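Local coordinates for AB hydrolase-1 domain-containing protein (Parabacteroides distasonis, PDB 4Q34) that probably acts as an esterase of the alpha/beta hydrolase family, splitting ester bonds of a substrate not yet identified, at residues R4-D9 with I75-R80; Y38-G43 with C82-D87; Y47-A52 with P169-T174. All coordinates share one frame; numbering follows the deposited sequence.

From the N terminus, 4-9 comes first and is met in interaction 1 by 75-80, the last turn of helix 72-78 and the residues just after it. By then the chain has passed 38-43 and 47-52, the opening halves of the other two contacts. Interaction 2 closes at 82-87, and interaction 3 at 169-174 after the longest excursion. Any two of the three loops therefore cross. In space, strand 83-87 lies between strands 28-41 and 49-52, and L49 joins interactions 2 and 3 by backbone bonds to C82 and Y84. D9 bonds to K40, tying interaction 1 to interaction 2 beside the second subunit, while interaction 3 lies deeper in the chain.

Interaction 1: residues R4-D9 with I75-R80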
loop_
_atom_site.group_PDB
_atom_site.type_symbol
_atom_site.label_atom_id
_atom_site.label_comp_id
_atom_site.label_asym_id
_atom_site.label_seq_id
_atom_site.Cartn_x
_atom_site.Cartn_y
_atom_site.Cartn_z
ATOM N N ARG A 4 -6.051 6.106 -24.303
ATOM C CA ARG A 4 -5.232 4.884 -24.370
ATOM C C ARG A 4 -5.716 3.877 -23.317
ATOM O O ARG A 4 -6.434 4.257 -22.365
ATOM C CB ARG A 4 -3.739 5.192 -24.218
ATOM C CG ARG A 4 -3.177 6.078 -25.326
ATOM C CD ARG A 4 -1.802 6.606 -24.961
ATOM N NE ARG A 4 -1.815 7.252 -23.654
ATOM C CZ ARG A 4 -0.729 7.493 -22.924
ATOM N NH1 ARG A 4 0.473 7.122 -23.374
ATOM N NH2 ARG A 4 -0.846 8.077 -21.731
ATOM N N VAL A 5 -5.360 2.590 -23.522
ATOM C CA VAL A 5 -5.858 1.486 -22.666
ATOM C C VAL A 5 -4.755 0.505 -22.291
ATOM O O VAL A 5 -4.016 -0.001 -23.155
ATOM C CB VAL A 5 -7.024 0.729 -23.338
ATOM C CG1 VAL A 5 -7.466 -0.496 -22.530
ATOM C CG2 VAL A 5 -8.199 1.672 -23.546
ATOM N N LEU A 6 -4.660 0.217 -20.993
ATOM C CA LEU A 6 -3.679 -0.725 -20.496
ATOM C C LEU A 6 -4.373 -2.087 -20.521
ATOM O O LEU A 6 -5.467 -2.214 -19.973
ATOM C CB LEU A 6 -3.250 -0.353 -19.093
ATOM C CG LEU A 6 -2.555 0.984 -18.939
ATOM C CD1 LEU A 6 -2.594 1.423 -17.480
ATOM C CD2 LEU A 6 -1.118 0.846 -19.422
HETATM N N MSE A 7 -3.772 -3.030 -21.243
HETATM C CA MSE A 7 -4.350 -4.366 -21.435
HETATM C C MSE A 7 -3.674 -5.256 -20.415
HETATM O O MSE A 7 -2.555 -5.750 -20.613
HETATM C CB MSE A 7 -4.214 -4.836 -22.892
HETATM C CG MSE A 7 -4.867 -3.843 -23.854
HETATM SE SE MSE A 7 -4.732 -4.478 -25.712
HETATM C CE MSE A 7 -5.412 -6.318 -25.487
ATOM N N VAL A 8 -4.350 -5.464 -19.304
ATOM C CA VAL A 8 -3.779 -6.225 -18.175
ATOM C C VAL A 8 -4.204 -7.698 -18.225
ATOM O O VAL A 8 -5.330 -8.032 -18.012
ATOM C CB VAL A 8 -4.162 -5.571 -16.831
ATOM C CG1 VAL A 8 -3.572 -6.366 -15.670
ATOM C CG2 VAL A 8 -3.698 -4.113 -16.794
ATOM N N ASP A 9 -3.254 -8.566 -18.507
ATOM C CA ASP A 9 -3.474 -10.007 -18.594
ATOM C C ASP A 9 -3.661 -10.625 -17.185
ATOM O O ASP A 9 -4.472 -11.520 -16.989
ATOM C CB ASP A 9 -2.224 -10.611 -19.253
ATOM C CG ASP A 9 -2.455 -11.942 -19.869
ATOM O OD1 ASP A 9 -3.624 -12.352 -20.051
ATOM O OD2 ASP A 9 -1.415 -12.546 -20.192
ATOM N N ILE A 75 3.592 3.713 -17.244
ATOM C CA ILE A 75 4.390 3.901 -18.448
ATOM C C ILE A 75 5.034 2.592 -18.919
ATOM O O ILE A 75 4.986 2.256 -20.101
ATOM C CB ILE A 75 5.473 4.953 -18.210
ATOM C CG1 ILE A 75 4.830 6.319 -18.032
ATOM C CG2 ILE A 75 6.509 4.997 -19.372
ATOM C CD1 ILE A 75 5.748 7.369 -17.435
ATOM N N PHE A 76 5.639 1.842 -18.000
ATOM C CA PHE A 76 6.300 0.600 -18.383
ATOM C C PHE A 76 5.345 -0.551 -18.621
ATOM O O PHE A 76 5.637 -1.389 -19.453
ATOM C CB PHE A 76 7.466 0.268 -17.444
ATOM C CG PHE A 76 8.647 1.158 -17.718
ATOM C CD1 PHE A 76 9.468 0.894 -18.814
ATOM C CD2 PHE A 76 8.812 2.340 -17.022
ATOM C CE1 PHE A 76 10.497 1.737 -19.135
ATOM C CE2 PHE A 76 9.862 3.222 -17.339
ATOM C CZ PHE A 76 10.690 2.925 -18.405
ATOM N N LEU A 77 4.181 -0.538 -17.953
ATOM C CA LEU A 77 3.134 -1.506 -18.262
ATOM C C LEU A 77 2.648 -1.294 -19.690
ATOM O O LEU A 77 2.468 -2.265 -20.438
ATOM C CB LEU A 77 1.964 -1.334 -17.281
ATOM C CG LEU A 77 0.820 -2.327 -17.455
ATOM C CD1 LEU A 77 1.321 -3.746 -17.262
ATOM C CD2 LEU A 77 -0.294 -1.977 -16.474
ATOM N N ARG A 78 2.475 -0.040 -20.080
ATOM C CA ARG A 78 2.047 0.293 -21.451
ATOM C C ARG A 78 3.067 -0.158 -22.496
ATOM O O ARG A 78 2.709 -0.539 -23.628
ATOM C CB ARG A 78 1.752 1.791 -21.567
ATOM C CG ARG A 78 1.137 2.139 -22.900
ATOM C CD ARG A 78 0.672 3.589 -22.919
ATOM N NE ARG A 78 -0.485 3.770 -22.042
ATOM C CZ ARG A 78 -0.467 4.444 -20.899
ATOM N NH1 ARG A 78 0.625 5.092 -20.520
ATOM N NH2 ARG A 78 -1.581 4.512 -20.177
ATOM N N ARG A 79 4.323 -0.148 -22.120
ATOM C CA ARG A 79 5.437 -0.595 -22.954
ATOM C C ARG A 79 5.686 -2.102 -22.915
ATOM O O ARG A 79 6.717 -2.588 -23.377
ATOM C CB ARG A 79 6.682 0.182 -22.543
ATOM C CG ARG A 79 6.550 1.669 -22.824
ATOM C CD ARG A 79 7.729 2.514 -22.378
ATOM N NE ARG A 79 7.398 3.932 -22.602
ATOM C CZ ARG A 79 8.270 4.915 -22.782
ATOM N NH1 ARG A 79 9.588 4.693 -22.745
ATOM N NH2 ARG A 79 7.797 6.143 -22.992
ATOM N N ARG A 80 4.738 -2.801 -22.307
ATOM C CA ARG A 80 4.634 -4.258 -22.283
ATOM C C ARG A 80 5.579 -4.972 -21.342
ATOM O O ARG A 80 5.903 -6.124 -21.572
ATOM C CB ARG A 80 4.716 -4.847 -23.691
ATOM C CG ARG A 80 3.614 -4.357 -24.614
ATOM C CD ARG A 80 3.383 -5.321 -25.789
ATOM N NE ARG A 80 4.528 -6.227 -25.977
ATOM C CZ ARG A 80 5.592 -6.005 -26.750
ATOM N NH1 ARG A 80 5.696 -4.910 -27.495
ATOM N NH2 ARG A 80 6.554 -6.908 -26.792
HETATM O O HOH W 1 3.009 6.768 -21.516
HETATM O O HOH W 2 -4.538 3.736 -20.180
#
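The guanidinium of R78 is sandwiched: R4 CZ lies over the centre of one face, 3.6 Å above the plane, and L6 CD2 sits over the opposite face. A water at its edge, in plane, accepts from R78 NH2 (3.1 Å) and weakly reaches back to R4 O. R78 CG is anti to the backbone N (chi1 -172°), with the chain bent at chi3. The two guanidinium planes are 24° apart, although both groups are positive and R4 NH1 comes within 3.5 Å of R78 NH1. E70, salt-bridged to R78 NH1, probably eases that repulsion, and a second water joins the two NH1 atoms, weakly on the R78 side. R4 is modelled in two conformers, so the stack may be partial. Helix 72-78 ends in a Schellman motif with R80 as C', and strand 6-8 passes beside this end, L6 and V8 pairing in an antiparallel ladder with the second subunit. An alanine in place of R78 would probably leave E70 without its salt-bridge mate and the R4 guanidinium free to turn. Nearer the helix backbone the contact is apolar: L6 CD2 packs on R78 CB at 3.7 Å, and L77 CD2 reaches V8 CG2 at 4.0 Å.

Interaction 2: residues Y38-G43 with C82-D87; sequences YQKPVG and CVYLVD
Q39 and V83 form the hydrogen-bonded pair of an antiparallel strand contact, where strand 28-41 runs alongside 83-87 near one side of the main sheet. Q39 N gives to V83 O at 2.9 Å and V83 N to Q39 O at 3.0 Å, and the strand axes lie 172° apart in direction. Next along is the non-hydrogen-bonded pair, Y38 with Y84, whose side chains leave the sheet on the same face and lie side by side, pointing the same way. Y38 CB sits 3.4 Å above the Y84 ring, offset toward the rim over CD2 and CE2. A chi1 of 76° sets CG of Y38 between its backbone N and carbonyl carbon, and the end of the ring leads away from Y84. The planes stay within 18° of parallel, but with the centroids 5.4 Å apart the rings barely overlap. Their hydroxyls have separate partners, Y38 bonding E10 and Y84 a glycerol probably left from the crystallisation liquor. K40 CE passes Y84 OH at 3.6 Å, while its CB and CG rest against C82 SG in one of the two conformers of that cysteine. P41 CD closes the end of the contact against C82 N, 3.6 Å away. On the other face, Q39 bonds through NE2 to Q11 and through OE1 to Q11 of the second subunit. The order antiparallel 28-41, then parallel 83-87, 49-52 and 170-175, matches the beta2-beta4-beta3-beta5 order of the alpha/beta hydrolase fold, with the antiparallel beta2 beside beta4.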
loop_
_atom_site.group_PDB
_atom_site.type_symbol
_atom_site.label_atom_id
_atom_site.label_comp_id
_atom_site.label_asym_id
_atom_site.label_seq_id
_atom_site.Cartn_x
_atom_site.Cartn_y
_atom_site.Cartn_z
ATOM N N TYR A 38 1.536 -6.338 -8.553
ATOM C CA TYR A 38 2.118 -6.579 -9.851
ATOM C C TYR A 38 1.065 -6.540 -10.937
ATOM O O TYR A 38 -0.110 -6.835 -10.715
ATOM C CB TYR A 38 2.886 -7.920 -9.901
ATOM C CG TYR A 38 1.949 -9.115 -9.986
ATOM C CD1 TYR A 38 1.396 -9.675 -8.833
ATOM C CD2 TYR A 38 1.552 -9.631 -11.222
ATOM C CE1 TYR A 38 0.506 -10.734 -8.903
ATOM C CE2 TYR A 38 0.666 -10.686 -11.295
ATOM C CZ TYR A 38 0.138 -11.224 -10.139
ATOM O OH TYR A 38 -0.736 -12.288 -10.240
ATOM N N GLN A 39 1.509 -6.184 -12.132
ATOM C CA GLN A 39 0.631 -6.264 -13.307
ATOM C C GLN A 39 1.419 -6.810 -14.462
ATOM O O GLN A 39 2.560 -6.370 -14.702
ATOM C CB GLN A 39 0.133 -4.839 -13.638
ATOM C CG GLN A 39 -0.675 -4.185 -12.538
ATOM C CD GLN A 39 -1.225 -2.843 -12.939
ATOM O OE1 GLN A 39 -0.485 -1.846 -13.073
ATOM N NE2 GLN A 39 -2.533 -2.780 -13.069
ATOM N N LYS A 40 0.831 -7.789 -15.172
ATOM C CA LYS A 40 1.421 -8.400 -16.350
ATOM C C LYS A 40 0.588 -7.966 -17.551
ATOM O O LYS A 40 -0.624 -8.213 -17.586
ATOM C CB LYS A 40 1.355 -9.935 -16.268
ATOM C CG LYS A 40 1.972 -10.496 -15.010
ATOM C CD LYS A 40 2.357 -11.961 -15.178
ATOM C CE LYS A 40 2.908 -12.521 -13.868
ATOM N NZ LYS A 40 2.954 -14.014 -13.861
ATOM N N PRO A 41 1.199 -7.275 -18.504
ATOM C CA PRO A 41 0.494 -6.903 -19.721
ATOM C C PRO A 41 0.344 -8.049 -20.693
ATOM O O PRO A 41 1.107 -9.032 -20.654
ATOM C CB PRO A 41 1.357 -5.812 -20.311
ATOM C CG PRO A 41 2.760 -6.146 -19.871
ATOM C CD PRO A 41 2.621 -6.890 -18.543
ATOM N N VAL A 42 -0.658 -7.933 -21.547
ATOM C CA VAL A 42 -0.743 -8.784 -22.722
ATOM C C VAL A 42 0.532 -8.629 -23.531
ATOM O O VAL A 42 1.023 -7.513 -23.739
ATOM C CB VAL A 42 -1.970 -8.431 -23.579
ATOM C CG1 VAL A 42 -1.976 -9.189 -24.924
ATOM C CG2 VAL A 42 -3.249 -8.765 -22.823
ATOM N N GLY A 43 1.087 -9.766 -23.922
ATOM C CA GLY A 43 2.294 -9.793 -24.731
ATOM C C GLY A 43 3.552 -9.337 -23.993
ATOM O O GLY A 43 4.424 -8.714 -24.596
ATOM N N CYS A 82 6.052 -6.533 -17.545
ATOM C CA CYS A 82 5.511 -6.870 -16.226
ATOM C C CYS A 82 6.138 -5.948 -15.222
ATOM O O CYS A 82 7.366 -5.783 -15.229
ATOM C CB CYS A 82 5.785 -8.316 -15.805
ATOM S SG CYS A 82 5.106 -9.514 -16.946
ATOM N N VAL A 83 5.314 -5.356 -14.372
ATOM C CA VAL A 83 5.797 -4.410 -13.408
ATOM C C VAL A 83 5.409 -4.887 -11.995
ATOM O O VAL A 83 4.231 -5.136 -11.735
ATOM C CB VAL A 83 5.228 -2.999 -13.653
ATOM C CG1 VAL A 83 5.532 -2.090 -12.505
ATOM C CG2 VAL A 83 5.730 -2.412 -14.975
ATOM N N TYR A 84 6.408 -4.924 -11.097
ATOM C CA TYR A 84 6.257 -5.284 -9.709
ATOM C C TYR A 84 6.603 -4.079 -8.866
ATOM O O TYR A 84 7.735 -3.619 -8.864
ATOM C CB TYR A 84 7.176 -6.467 -9.347
ATOM C CG TYR A 84 6.752 -7.746 -9.960
ATOM C CD1 TYR A 84 6.935 -7.976 -11.304
ATOM C CD2 TYR A 84 6.118 -8.733 -9.185
ATOM C CE1 TYR A 84 6.492 -9.171 -11.889
ATOM C CE2 TYR A 84 5.693 -9.923 -9.758
ATOM C CZ TYR A 84 5.864 -10.125 -11.096
ATOM O OH TYR A 84 5.428 -11.312 -11.628
ATOM N N LEU A 85 5.613 -3.527 -8.184
ATOM C CA LEU A 85 5.827 -2.390 -7.274
ATOM C C LEU A 85 5.903 -2.941 -5.851
ATOM O O LEU A 85 5.043 -3.734 -5.453
ATOM C CB LEU A 85 4.666 -1.378 -7.373
ATOM C CG LEU A 85 4.560 -0.393 -8.568
ATOM C CD1 LEU A 85 3.910 0.909 -8.151
ATOM C CD2 LEU A 85 5.898 -0.082 -9.227
ATOM N N VAL A 86 6.865 -2.466 -5.050
ATOM C CA VAL A 86 7.108 -3.076 -3.760
ATOM C C VAL A 86 7.052 -2.020 -2.654
ATOM O O VAL A 86 7.532 -0.884 -2.852
ATOM C CB VAL A 86 8.500 -3.790 -3.763
ATOM C CG1 VAL A 86 8.752 -4.464 -2.417
ATOM C CG2 VAL A 86 8.615 -4.790 -4.944
ATOM N N ASP A 87 6.476 -2.402 -1.503
ATOM C CA ASP A 87 6.713 -1.751 -0.227
ATOM C C ASP A 87 7.628 -2.706 0.568
ATOM O O ASP A 87 7.273 -3.857 0.863
ATOM C CB ASP A 87 5.449 -1.540 0.532
ATOM C CG ASP A 87 4.443 -0.693 -0.225
ATOM O OD1 ASP A 87 4.786 0.288 -0.923
ATOM O OD2 ASP A 87 3.229 -0.996 -0.063
#

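Interaction 3: residues Y47-A52 with P169-T174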
loop_
_atom_site.group_PDB
_atom_site.type_symbol
_atom_site.label_atom_id
_atom_site.label_comp_id
_atom_site.label_asym_id
_atom_site.label_seq_id
_atom_site.Cartn_x
_atom_site.Cartn_y
_atom_site.Cartn_z
ATOM N N TYR A 47 11.591 -10.155 -19.296
ATOM C CA TYR A 47 12.095 -9.829 -17.975
ATOM C C TYR A 47 11.190 -8.807 -17.315
ATOM O O TYR A 47 10.936 -7.746 -17.889
ATOM C CB TYR A 47 13.530 -9.300 -18.006
ATOM C CG TYR A 47 14.495 -10.262 -18.645
ATOM C CD1 TYR A 47 14.790 -11.479 -18.057
ATOM C CD2 TYR A 47 15.043 -9.980 -19.884
ATOM C CE1 TYR A 47 15.683 -12.351 -18.651
ATOM C CE2 TYR A 47 15.927 -10.853 -20.491
ATOM C CZ TYR A 47 16.242 -12.036 -19.868
ATOM O OH TYR A 47 17.119 -12.892 -20.494
ATOM N N PRO A 48 10.675 -9.144 -16.119
ATOM C CA PRO A 48 9.902 -8.193 -15.385
ATOM C C PRO A 48 10.786 -7.079 -14.821
ATOM O O PRO A 48 12.001 -7.289 -14.620
ATOM C CB PRO A 48 9.323 -9.026 -14.229
ATOM C CG PRO A 48 10.260 -10.188 -14.083
ATOM C CD PRO A 48 10.700 -10.476 -15.476
ATOM N N LEU A 49 10.160 -5.941 -14.574
ATOM C CA LEU A 49 10.758 -4.839 -13.842
ATOM C C LEU A 49 10.271 -4.820 -12.384
ATOM O O LEU A 49 9.076 -4.857 -12.121
ATOM C CB LEU A 49 10.430 -3.527 -14.527
ATOM C CG LEU A 49 10.713 -3.433 -16.003
ATOM C CD1 LEU A 49 10.329 -2.070 -16.502
ATOM C CD2 LEU A 49 12.174 -3.719 -16.320
ATOM N N VAL A 50 11.213 -4.761 -11.434
ATOM C CA VAL A 50 10.944 -4.685 -10.016
ATOM C C VAL A 50 11.446 -3.332 -9.527
ATOM O O VAL A 50 12.596 -2.982 -9.767
ATOM C CB VAL A 50 11.645 -5.822 -9.264
ATOM C CG1 VAL A 50 11.420 -5.668 -7.771
ATOM C CG2 VAL A 50 11.202 -7.186 -9.796
ATOM N N PHE A 51 10.555 -2.584 -8.871
ATOM C CA PHE A 51 10.848 -1.223 -8.444
ATOM C C PHE A 51 11.012 -1.115 -6.947
ATOM O O PHE A 51 10.126 -1.550 -6.199
ATOM C CB PHE A 51 9.728 -0.289 -8.930
ATOM C CG PHE A 51 9.647 -0.158 -10.425
ATOM C CD1 PHE A 51 10.387 0.782 -11.108
ATOM C CD2 PHE A 51 8.823 -0.966 -11.152
ATOM C CE1 PHE A 51 10.314 0.914 -12.474
ATOM C CE2 PHE A 51 8.742 -0.842 -12.526
ATOM C CZ PHE A 51 9.486 0.087 -13.199
ATOM N N ALA A 52 12.113 -0.509 -6.514
ATOM C CA ALA A 52 12.421 -0.322 -5.086
ATOM C C ALA A 52 12.609 1.153 -4.692
ATOM O O ALA A 52 13.532 1.836 -5.163
ATOM C CB ALA A 52 13.703 -1.060 -4.730
ATOM N N PRO A 169 14.261 -14.388 -13.491
ATOM C CA PRO A 169 15.180 -13.344 -13.906
ATOM C C PRO A 169 14.438 -12.058 -14.241
ATOM O O PRO A 169 13.424 -12.104 -14.945
ATOM C CB PRO A 169 15.858 -13.953 -15.134
ATOM C CG PRO A 169 15.914 -15.411 -14.792
ATOM C CD PRO A 169 14.575 -15.677 -14.134
ATOM N N GLY A 170 14.906 -10.944 -13.678
ATOM C CA GLY A 170 14.301 -9.627 -13.917
ATOM C C GLY A 170 15.291 -8.509 -13.752
ATOM O O GLY A 170 16.465 -8.713 -13.490
ATOM N N VAL A 171 14.786 -7.315 -13.891
ATOM C CA VAL A 171 15.582 -6.115 -13.806
ATOM C C VAL A 171 15.148 -5.354 -12.563
ATOM O O VAL A 171 13.944 -5.198 -12.307
ATOM C CB VAL A 171 15.351 -5.217 -15.052
ATOM C CG1 VAL A 171 16.111 -3.913 -14.931
ATOM C CG2 VAL A 171 15.709 -5.957 -16.320
ATOM N N PHE A 172 16.138 -4.845 -11.809
ATOM C CA PHE A 172 15.900 -4.157 -10.543
ATOM C C PHE A 172 16.096 -2.670 -10.785
ATOM O O PHE A 172 17.174 -2.252 -11.246
ATOM C CB PHE A 172 16.851 -4.662 -9.451
ATOM C CG PHE A 172 16.361 -4.521 -8.021
ATOM C CD1 PHE A 172 15.067 -4.164 -7.690
ATOM C CD2 PHE A 172 17.233 -4.820 -6.978
ATOM C CE1 PHE A 172 14.646 -4.099 -6.373
ATOM C CE2 PHE A 172 16.816 -4.757 -5.649
ATOM C CZ PHE A 172 15.533 -4.370 -5.342
ATOM N N ILE A 173 15.037 -1.910 -10.538
ATOM C CA ILE A 173 15.047 -0.449 -10.711
ATOM C C ILE A 173 14.913 0.148 -9.317
ATOM O O ILE A 173 13.890 -0.059 -8.675
ATOM C CB ILE A 173 13.876 0.072 -11.569
ATOM C CG1 ILE A 173 13.648 -0.830 -12.798
ATOM C CG2 ILE A 173 14.114 1.534 -11.967
ATOM C CD1 ILE A 173 14.811 -0.841 -13.750
ATOM N N THR A 174 15.921 0.904 -8.876
ATOM C CA THR A 174 16.005 1.383 -7.507
ATOM C C THR A 174 16.111 2.887 -7.421
ATOM O O THR A 174 16.420 3.579 -8.406
ATOM C CB THR A 174 17.177 0.742 -6.736
ATOM O OG1 THR A 174 18.433 1.219 -7.220
ATOM C CG2 THR A 174 17.127 -0.809 -6.833
#
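L49 and V171 lie side by side, pointing the same way: L49 CD2 rests on V171 CB at 3.7 Å, with V171 CG1 and CG2 each 4.2 Å away from it. Two residues on, on the same face of the sheet, the CD1-CE1 side of the F51 ring lies against the branched I173, CD1 at 3.6 Å from CB. I173 is modelled in two conformers, so how its outer branches fit is less certain. The face with V50, A52, F172 and T174 is shaped by the phenylalanine. CG of F172 is anti to its backbone N (chi1 -154°), and beyond it the ring takes V50 O at its edge, CD1 being 3.4 Å away. A52 CB lies 3.6 Å from F172 CE1, and V50 CG1 adds a further bump at 3.9 Å from CE1. T174 CG2 lies over the centre of one F172 face. Where the strands begin, Y47 turns its edge to P169 O, and P48 packs its CD on that same oxygen. G170 fits because it has no CB, which would clash with P48 O.

Four backbone bonds, V171 N to P48 O, V50 N to V171 O, I173 N to V50 O and A52 N to I173 O, hold this parallel pair in register at 2.8 to 2.9 Å.

The ladder lies inside the main sheet, with 83-87 beyond 49-52 and 192-198 beyond 170-175. Y160, L163, F164 and I167 of helix 153-167 cover the V50 and F172 face; on the other, F76 of helix 72-78 meets L49, and W62 meets both F51 and I173.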